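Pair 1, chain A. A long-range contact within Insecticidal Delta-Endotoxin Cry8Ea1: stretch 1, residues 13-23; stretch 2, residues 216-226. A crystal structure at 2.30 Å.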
# COMPACT_ATOMS: atom_id res chain seq x y z
N LEU A 13 3.98 -9.18 6.91
CA LEU A 13 3.69 -10.17 5.89
C LEU A 13 3.89 -9.60 4.52
O LEU A 13 4.57 -10.23 3.72
CB LEU A 13 2.28 -10.74 6.05
CG LEU A 13 2.09 -12.13 6.65
CD1 LEU A 13 3.29 -12.70 7.43
CD2 LEU A 13 0.89 -12.09 7.53
N VAL A 14 3.38 -8.39 4.23
CA VAL A 14 3.63 -7.82 2.90
C VAL A 14 5.10 -7.51 2.65
O VAL A 14 5.59 -7.67 1.54
CB VAL A 14 2.70 -6.64 2.44
CG1 VAL A 14 1.27 -6.90 2.79
CG2 VAL A 14 3.16 -5.36 2.98
N GLY A 15 5.81 -7.09 3.69
CA GLY A 15 7.24 -6.90 3.57
C GLY A 15 8.02 -8.17 3.26
O GLY A 15 8.96 -8.15 2.48
N THR A 16 7.62 -9.27 3.86
CA THR A 16 8.32 -10.53 3.62
C THR A 16 8.09 -11.03 2.19
O THR A 16 9.03 -11.42 1.51
CB THR A 16 7.82 -11.62 4.57
OG1 THR A 16 8.12 -11.24 5.90
CG2 THR A 16 8.54 -12.93 4.28
N ILE A 17 6.83 -11.06 1.78
CA ILE A 17 6.46 -11.48 0.42
C ILE A 17 7.08 -10.56 -0.67
O ILE A 17 7.56 -11.05 -1.69
CB ILE A 17 4.94 -11.61 0.28
CG1 ILE A 17 4.45 -12.80 1.11
CG2 ILE A 17 4.54 -11.75 -1.17
CD1 ILE A 17 3.04 -12.61 1.67
N LEU A 18 7.10 -9.26 -0.42
CA LEU A 18 7.66 -8.33 -1.38
C LEU A 18 9.13 -8.67 -1.65
O LEU A 18 9.61 -8.50 -2.77
CB LEU A 18 7.50 -6.89 -0.85
CG LEU A 18 6.87 -5.72 -1.63
CD1 LEU A 18 5.98 -6.10 -2.78
CD2 LEU A 18 6.14 -4.79 -0.68
N GLY A 19 9.83 -9.20 -0.64
CA GLY A 19 11.24 -9.59 -0.76
C GLY A 19 11.48 -10.88 -1.54
O GLY A 19 12.60 -11.13 -2.02
N LYS A 20 10.43 -11.70 -1.66
CA LYS A 20 10.51 -12.96 -2.42
C LYS A 20 9.69 -12.97 -3.74
O LYS A 20 9.52 -14.02 -4.37
CB LYS A 20 10.02 -14.13 -1.54
CG LYS A 20 10.82 -14.42 -0.24
CD LYS A 20 12.30 -14.61 -0.47
CE LYS A 20 13.07 -14.83 0.87
NZ LYS A 20 12.70 -16.11 1.51
N LEU A 21 9.16 -11.83 -4.15
CA LEU A 21 8.25 -11.78 -5.29
C LEU A 21 8.91 -12.36 -6.56
O LEU A 21 10.01 -11.98 -6.91
CB LEU A 21 7.74 -10.34 -5.50
CG LEU A 21 6.27 -10.09 -5.79
CD1 LEU A 21 5.34 -10.85 -4.84
CD2 LEU A 21 6.00 -8.61 -5.71
N GLY A 22 8.24 -13.33 -7.18
CA GLY A 22 8.70 -13.96 -8.43
C GLY A 22 9.85 -14.96 -8.33
O GLY A 22 10.29 -15.52 -9.34
N VAL A 23 10.34 -15.22 -7.12
CA VAL A 23 11.46 -16.16 -6.97
C VAL A 23 10.99 -17.62 -7.19
O VAL A 23 10.03 -18.05 -6.55
CB VAL A 23 12.18 -15.97 -5.60
CG1 VAL A 23 13.25 -17.01 -5.39
CG2 VAL A 23 12.80 -14.55 -5.53
N LEU A 216 -5.96 -4.42 1.13
CA LEU A 216 -5.54 -3.93 -0.17
C LEU A 216 -4.09 -4.20 -0.54
O LEU A 216 -3.82 -4.64 -1.66
CB LEU A 216 -5.87 -2.44 -0.35
CG LEU A 216 -7.36 -2.07 -0.25
CD1 LEU A 216 -7.44 -0.64 -0.62
CD2 LEU A 216 -8.31 -2.98 -1.15
N ASP A 217 -3.16 -3.92 0.37
CA ASP A 217 -1.71 -4.07 0.08
C ASP A 217 -1.33 -5.51 -0.25
O ASP A 217 -0.56 -5.74 -1.19
CB ASP A 217 -0.81 -3.52 1.23
CG ASP A 217 -0.78 -1.96 1.29
OD1 ASP A 217 -1.36 -1.31 0.34
OD2 ASP A 217 -0.20 -1.38 2.28
N ILE A 218 -1.85 -6.50 0.48
CA ILE A 218 -1.49 -7.89 0.13
C ILE A 218 -2.19 -8.36 -1.17
O ILE A 218 -1.63 -9.08 -1.98
CB ILE A 218 -1.69 -8.93 1.30
CG1 ILE A 218 -0.93 -10.22 0.99
CG2 ILE A 218 -3.18 -9.23 1.54
CD1 ILE A 218 0.55 -10.02 0.75
N MET A 219 -3.43 -7.93 -1.36
CA MET A 219 -4.20 -8.26 -2.54
C MET A 219 -3.49 -7.72 -3.80
O MET A 219 -3.45 -8.39 -4.83
CB MET A 219 -5.63 -7.72 -2.36
CG MET A 219 -6.55 -7.87 -3.57
SD MET A 219 -6.49 -6.41 -4.64
CE MET A 219 -6.62 -5.05 -3.50
N THR A 220 -2.89 -6.53 -3.71
CA THR A 220 -2.16 -5.91 -4.82
C THR A 220 -1.07 -6.85 -5.36
O THR A 220 -0.76 -6.83 -6.56
CB THR A 220 -1.52 -4.52 -4.40
OG1 THR A 220 -2.54 -3.67 -3.89
CG2 THR A 220 -0.87 -3.81 -5.57
N LEU A 221 -0.52 -7.71 -4.50
CA LEU A 221 0.59 -8.57 -4.89
C LEU A 221 0.13 -9.89 -5.55
O LEU A 221 0.95 -10.61 -6.15
CB LEU A 221 1.51 -8.84 -3.69
CG LEU A 221 2.03 -7.60 -2.92
CD1 LEU A 221 2.79 -8.03 -1.70
CD2 LEU A 221 2.96 -6.78 -3.81
N PHE A 222 -1.18 -10.19 -5.44
CA PHE A 222 -1.75 -11.46 -5.94
C PHE A 222 -1.36 -11.81 -7.39
O PHE A 222 -1.10 -12.99 -7.67
CB PHE A 222 -3.28 -11.50 -5.79
CG PHE A 222 -3.77 -11.66 -4.36
CD1 PHE A 222 -5.13 -11.53 -4.07
CD2 PHE A 222 -2.87 -11.94 -3.31
CE1 PHE A 222 -5.61 -11.67 -2.80
CE2 PHE A 222 -3.36 -12.10 -2.01
CZ PHE A 222 -4.72 -11.95 -1.75
N PRO A 223 -1.36 -10.82 -8.32
CA PRO A 223 -1.00 -11.15 -9.72
C PRO A 223 0.42 -11.66 -9.90
O PRO A 223 0.71 -12.39 -10.86
CB PRO A 223 -1.17 -9.81 -10.46
CG PRO A 223 -2.11 -9.00 -9.57
CD PRO A 223 -1.75 -9.40 -8.17
N MET A 224 1.32 -11.26 -9.01
CA MET A 224 2.71 -11.67 -9.14
C MET A 224 2.95 -13.09 -8.62
O MET A 224 4.09 -13.59 -8.65
CB MET A 224 3.67 -10.67 -8.52
CG MET A 224 3.90 -9.38 -9.33
SD MET A 224 2.42 -8.33 -9.40
CE MET A 224 2.58 -7.37 -7.89
N TYR A 225 1.88 -13.75 -8.16
CA TYR A 225 1.98 -15.19 -7.82
C TYR A 225 1.77 -16.08 -9.04
O TYR A 225 1.89 -17.30 -8.94
CB TYR A 225 0.99 -15.60 -6.75
CG TYR A 225 1.10 -14.86 -5.46
CD1 TYR A 225 0.01 -14.85 -4.56
CD2 TYR A 225 2.28 -14.14 -5.12
CE1 TYR A 225 0.08 -14.17 -3.36
CE2 TYR A 225 2.37 -13.43 -3.92
CZ TYR A 225 1.25 -13.46 -3.05
OH TYR A 225 1.32 -12.80 -1.87
N ASP A 226 1.45 -15.45 -10.16
CA ASP A 226 1.38 -16.09 -11.47
C ASP A 226 2.81 -16.25 -12.00
O ASP A 226 3.47 -15.28 -12.39
CB ASP A 226 0.54 -15.22 -12.39
CG ASP A 226 0.41 -15.76 -13.80
OD1 ASP A 226 -0.29 -15.10 -14.55
OD2 ASP A 226 0.97 -16.83 -14.16
O HOH W 1 5.70 -14.59 -6.26

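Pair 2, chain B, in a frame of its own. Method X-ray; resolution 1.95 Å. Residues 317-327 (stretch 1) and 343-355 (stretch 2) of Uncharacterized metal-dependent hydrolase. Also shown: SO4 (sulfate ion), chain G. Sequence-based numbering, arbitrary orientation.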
# COMPACT_ATOMS: atom_id res chain seq x y z
N GLY B 317 -21.38 22.12 -15.06
CA GLY B 317 -21.68 23.18 -16.03
C GLY B 317 -20.67 23.23 -17.16
O GLY B 317 -19.55 22.71 -17.03
N ASP B 318 -21.05 23.85 -18.27
CA ASP B 318 -20.16 23.89 -19.43
C ASP B 318 -18.96 24.82 -19.23
O ASP B 318 -17.88 24.56 -19.75
CB ASP B 318 -20.93 24.25 -20.71
CG ASP B 318 -21.40 25.69 -20.73
OD1 ASP B 318 -22.21 26.09 -19.86
OD2 ASP B 318 -20.94 26.43 -21.61
N LYS B 319 -19.14 25.89 -18.45
CA LYS B 319 -18.00 26.76 -18.13
C LYS B 319 -17.06 26.09 -17.13
O LYS B 319 -15.85 26.24 -17.21
CB LYS B 319 -18.46 28.12 -17.60
CG LYS B 319 -17.33 29.14 -17.48
CD LYS B 319 -17.84 30.51 -17.06
CE LYS B 319 -16.84 31.59 -17.48
NZ LYS B 319 -17.37 32.96 -17.24
N ALA B 320 -17.63 25.32 -16.20
CA ALA B 320 -16.83 24.54 -15.25
C ALA B 320 -15.94 23.55 -15.99
O ALA B 320 -14.81 23.31 -15.58
CB ALA B 320 -17.73 23.79 -14.33
N LEU B 321 -16.47 22.98 -17.06
CA LEU B 321 -15.71 22.09 -17.92
C LEU B 321 -14.53 22.80 -18.58
O LEU B 321 -13.44 22.21 -18.67
CB LEU B 321 -16.62 21.44 -18.97
CG LEU B 321 -15.93 20.46 -19.93
CD1 LEU B 321 -15.26 19.30 -19.17
CD2 LEU B 321 -16.93 19.92 -20.93
N ASP B 322 -14.73 24.04 -19.04
CA ASP B 322 -13.63 24.87 -19.56
C ASP B 322 -12.52 24.99 -18.52
O ASP B 322 -11.35 24.82 -18.85
CB ASP B 322 -14.11 26.28 -19.95
CG ASP B 322 -14.95 26.31 -21.21
OD1 ASP B 322 -14.69 25.54 -22.15
OD2 ASP B 322 -15.88 27.15 -21.27
N VAL B 323 -12.91 25.29 -17.28
CA VAL B 323 -11.99 25.43 -16.16
C VAL B 323 -11.24 24.12 -15.91
O VAL B 323 -10.01 24.13 -15.78
CB VAL B 323 -12.74 25.89 -14.87
CG1 VAL B 323 -11.81 25.89 -13.65
CG2 VAL B 323 -13.35 27.28 -15.08
N ALA B 324 -11.96 23.00 -15.87
CA ALA B 324 -11.34 21.68 -15.68
C ALA B 324 -10.37 21.36 -16.80
O ALA B 324 -9.25 20.88 -16.55
CB ALA B 324 -12.40 20.57 -15.56
N LEU B 325 -10.78 21.65 -18.04
CA LEU B 325 -9.92 21.38 -19.19
C LEU B 325 -8.67 22.29 -19.18
O LEU B 325 -7.59 21.85 -19.57
CB LEU B 325 -10.70 21.48 -20.51
CG LEU B 325 -11.80 20.42 -20.76
CD1 LEU B 325 -12.60 20.74 -22.01
CD2 LEU B 325 -11.24 19.01 -20.85
N ASP B 326 -8.83 23.53 -18.69
CA ASP B 326 -7.70 24.47 -18.51
C ASP B 326 -6.65 23.90 -17.55
O ASP B 326 -5.45 23.98 -17.82
CB ASP B 326 -8.19 25.83 -17.99
CG ASP B 326 -8.83 26.69 -19.08
OD1 ASP B 326 -8.80 26.32 -20.26
OD2 ASP B 326 -9.39 27.75 -18.73
N VAL B 327 -7.12 23.30 -16.45
CA VAL B 327 -6.24 22.68 -15.45
C VAL B 327 -5.44 21.54 -16.07
O VAL B 327 -4.21 21.49 -15.94
CB VAL B 327 -7.04 22.21 -14.20
CG1 VAL B 327 -6.14 21.50 -13.20
CG2 VAL B 327 -7.71 23.40 -13.53
N VAL B 343 -21.80 19.59 -22.15
CA VAL B 343 -20.62 19.69 -23.01
C VAL B 343 -21.04 20.32 -24.34
O VAL B 343 -21.90 19.77 -25.03
CB VAL B 343 -19.99 18.31 -23.28
CG1 VAL B 343 -18.80 18.42 -24.24
CG2 VAL B 343 -19.56 17.63 -21.97
N ARG B 344 -20.44 21.45 -24.70
CA ARG B 344 -20.73 22.14 -25.97
C ARG B 344 -20.07 21.42 -27.14
O ARG B 344 -19.10 20.69 -26.92
CB ARG B 344 -20.21 23.58 -25.92
CG ARG B 344 -20.66 24.41 -24.74
CD ARG B 344 -20.23 25.88 -24.90
NE ARG B 344 -18.79 26.00 -25.07
CZ ARG B 344 -17.93 26.30 -24.10
NH1 ARG B 344 -16.63 26.37 -24.38
NH2 ARG B 344 -18.34 26.53 -22.86
N ASP B 345 -20.55 21.64 -28.36
CA ASP B 345 -19.95 21.03 -29.56
C ASP B 345 -18.46 21.34 -29.69
O ASP B 345 -17.68 20.47 -30.09
CB ASP B 345 -20.67 21.46 -30.86
CG ASP B 345 -22.11 20.95 -30.95
OD1 ASP B 345 -22.73 21.16 -32.03
OD2 ASP B 345 -22.64 20.36 -29.98
N ASP B 346 -18.07 22.56 -29.33
CA ASP B 346 -16.66 22.98 -29.39
C ASP B 346 -15.76 22.30 -28.35
O ASP B 346 -14.55 22.14 -28.56
CB ASP B 346 -16.54 24.51 -29.30
CG ASP B 346 -17.19 25.08 -28.04
OD1 ASP B 346 -16.55 25.04 -26.96
OD2 ASP B 346 -18.32 25.60 -28.13
N GLN B 347 -16.36 21.89 -27.24
CA GLN B 347 -15.62 21.23 -26.16
C GLN B 347 -15.31 19.76 -26.45
O GLN B 347 -14.42 19.19 -25.82
CB GLN B 347 -16.39 21.37 -24.85
CG GLN B 347 -16.36 22.76 -24.26
CD GLN B 347 -17.21 22.89 -23.04
OE1 GLN B 347 -18.34 22.41 -23.01
NE2 GLN B 347 -16.68 23.55 -22.02
N LEU B 348 -16.05 19.17 -27.39
CA LEU B 348 -15.85 17.78 -27.79
C LEU B 348 -14.45 17.55 -28.36
O LEU B 348 -13.80 16.57 -28.01
CB LEU B 348 -16.91 17.34 -28.80
CG LEU B 348 -18.35 17.13 -28.31
CD1 LEU B 348 -19.29 16.96 -29.49
CD2 LEU B 348 -18.44 15.91 -27.39
N GLU B 349 -13.99 18.46 -29.21
CA GLU B 349 -12.66 18.34 -29.80
C GLU B 349 -11.56 18.60 -28.77
O GLU B 349 -10.49 17.99 -28.83
CB GLU B 349 -12.51 19.28 -31.01
CG GLU B 349 -11.33 18.97 -31.94
CD GLU B 349 -11.46 17.63 -32.68
OE1 GLU B 349 -10.40 17.05 -33.02
OE2 GLU B 349 -12.59 17.16 -32.92
N ARG B 350 -11.83 19.49 -27.82
CA ARG B 350 -10.86 19.78 -26.76
C ARG B 350 -10.71 18.57 -25.82
O ARG B 350 -9.59 18.20 -25.47
CB ARG B 350 -11.24 21.03 -25.99
CG ARG B 350 -10.10 21.53 -25.13
CD ARG B 350 -10.37 22.88 -24.53
NE ARG B 350 -9.22 23.28 -23.73
CZ ARG B 350 -9.29 24.08 -22.67
NH1 ARG B 350 -8.17 24.38 -22.01
NH2 ARG B 350 -10.45 24.58 -22.27
N VAL B 351 -11.83 17.95 -25.47
CA VAL B 351 -11.84 16.68 -24.72
C VAL B 351 -10.99 15.63 -25.44
O VAL B 351 -10.13 14.98 -24.83
CB VAL B 351 -13.30 16.17 -24.46
CG1 VAL B 351 -13.32 14.70 -24.07
CG2 VAL B 351 -13.97 17.02 -23.36
N LYS B 352 -11.21 15.49 -26.74
CA LYS B 352 -10.45 14.56 -27.58
C LYS B 352 -8.95 14.85 -27.56
O LYS B 352 -8.15 13.94 -27.33
CB LYS B 352 -10.97 14.59 -29.03
CG LYS B 352 -10.33 13.56 -29.94
CD LYS B 352 -10.90 13.63 -31.34
CE LYS B 352 -10.40 12.48 -32.19
NZ LYS B 352 -11.11 12.41 -33.50
N ASN B 353 -8.60 16.12 -27.77
CA ASN B 353 -7.20 16.53 -27.86
C ASN B 353 -6.42 16.37 -26.56
O ASN B 353 -5.24 16.03 -26.59
CB ASN B 353 -7.11 17.96 -28.38
CG ASN B 353 -7.49 18.08 -29.85
OD1 ASN B 353 -7.44 17.10 -30.60
ND2 ASN B 353 -7.90 19.27 -30.27
N LEU B 354 -7.08 16.61 -25.42
CA LEU B 354 -6.42 16.49 -24.12
C LEU B 354 -6.41 15.07 -23.58
O LEU B 354 -5.78 14.79 -22.56
CB LEU B 354 -7.07 17.44 -23.09
CG LEU B 354 -6.92 18.94 -23.37
CD1 LEU B 354 -7.76 19.76 -22.41
CD2 LEU B 354 -5.47 19.37 -23.31
N LYS B 355 -7.12 14.17 -24.27
CA LYS B 355 -7.14 12.75 -23.94
C LYS B 355 -7.69 12.46 -22.53
O LYS B 355 -7.27 11.51 -21.88
CB LYS B 355 -5.74 12.12 -24.12
CG LYS B 355 -5.22 12.11 -25.55
CD LYS B 355 -3.84 11.48 -25.60
CE LYS B 355 -3.55 10.86 -26.97
NZ LYS B 355 -3.24 11.88 -28.01
S SO4 G . -22.13 24.74 -29.69
O1 SO4 G . -22.68 23.54 -29.08
O2 SO4 G . -22.46 25.90 -28.87
O3 SO4 G . -20.67 24.64 -29.76
O4 SO4 G . -22.69 24.88 -31.03

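Pair 1 (Cry8Ea1, chain A) and pair 2 (a metal-dependent hydrolase, chain B) share one backbone arrangement: two segments running side by side in nearly the same direction, their helix axes 16° apart with a closest approach of 10.0 Å in pair 1, and 23° and 11.0 Å in pair 2. Fourteen central residues superpose with an RMSD of 0.8 Å, although the touching residues lie at least 200 positions apart in pair 1 and as few as 22 apart in pair 2. Pair 1 buries 419 Å² and pair 2 573 Å², each summed over both sides.

The first inward position is Val A14, matched by Asp B318; both point CA-to-CB toward the other stretch. Val A14 CG1 packs on Ile A218 CD1 at 3.8 Å, whereas Asp B318 OD2 accepts a hydrogen bond from Arg B344 NH2 at 2.9 Å, within a salt bridge. Ile A218 and Arg B344 themselves match: their CA atoms fall 0.6 Å apart, but their side-chain centres lie 5.1 Å apart; the arginine side chain is bent, with chi1 and chi3 both m, and the edge of its guanidinium meets the carboxylates of Asp B318 and Asp B322.

Ile A17 and Leu B321 are apolar in both pairs, with CA atoms 0.2 Å apart after superposition. Ile A17 CD1 meets Ile A218 CD1 at 3.7 Å, and its CG2 lies at the edge of the Tyr A225 ring, 3.9 Å from Tyr A225 CE2. Leu B321 CD2 instead touches Val B343 CG2 at 3.6 Å.

At the next position, Leu A18 and Asp B322, both side chains leave sideways and bring their ends nearer. Leu A18 CD1 presses on Leu A221 CD2 at 3.3 Å, a tight apolar contact. Asp B322 OD2 forms a salt bridge with Arg B344 NH2 at 3.0 Å, while its OD1 accepts a weak hydrogen bond from Gln B347 NE2 at 2.8 Å.

Leu A221 and Gln B347 occupy the matching central place on the second stretch, both pointing toward the first. The leucine is purely apolar, its CD1 4.1 Å from Ile A17 CG2. The glutamine ties backbone and side chain together: its NE2 also donates to Asp B318 O at 2.8 Å, and its OE1 accepts from Arg B344 N at 2.9 Å within its own stretch.

Farther along, Leu A21 matches Leu B325. Leu A21 CG sits 3.8 Å from Met A224 CB, and its CD1 4.0 Å from Tyr A225 CE2; Leu B325 CD1 lies 4.2 Å from Val B351 CG2, the residue that matches Tyr A225. Met A224 and Arg B350 also correspond, both pointing toward the first stretch, yet Arg B350 NH1 reaches Asp B326 OD1 at 2.7 Å in a salt bridge, with Leu B325 C over one guanidinium face.

No direct hydrogen bond crosses pair 1; a water joins Gly A22 N (3.0 Å) to Met A224 O (3.1 Å). Pair 2 combines apolar contacts with a network of charged and amide groups.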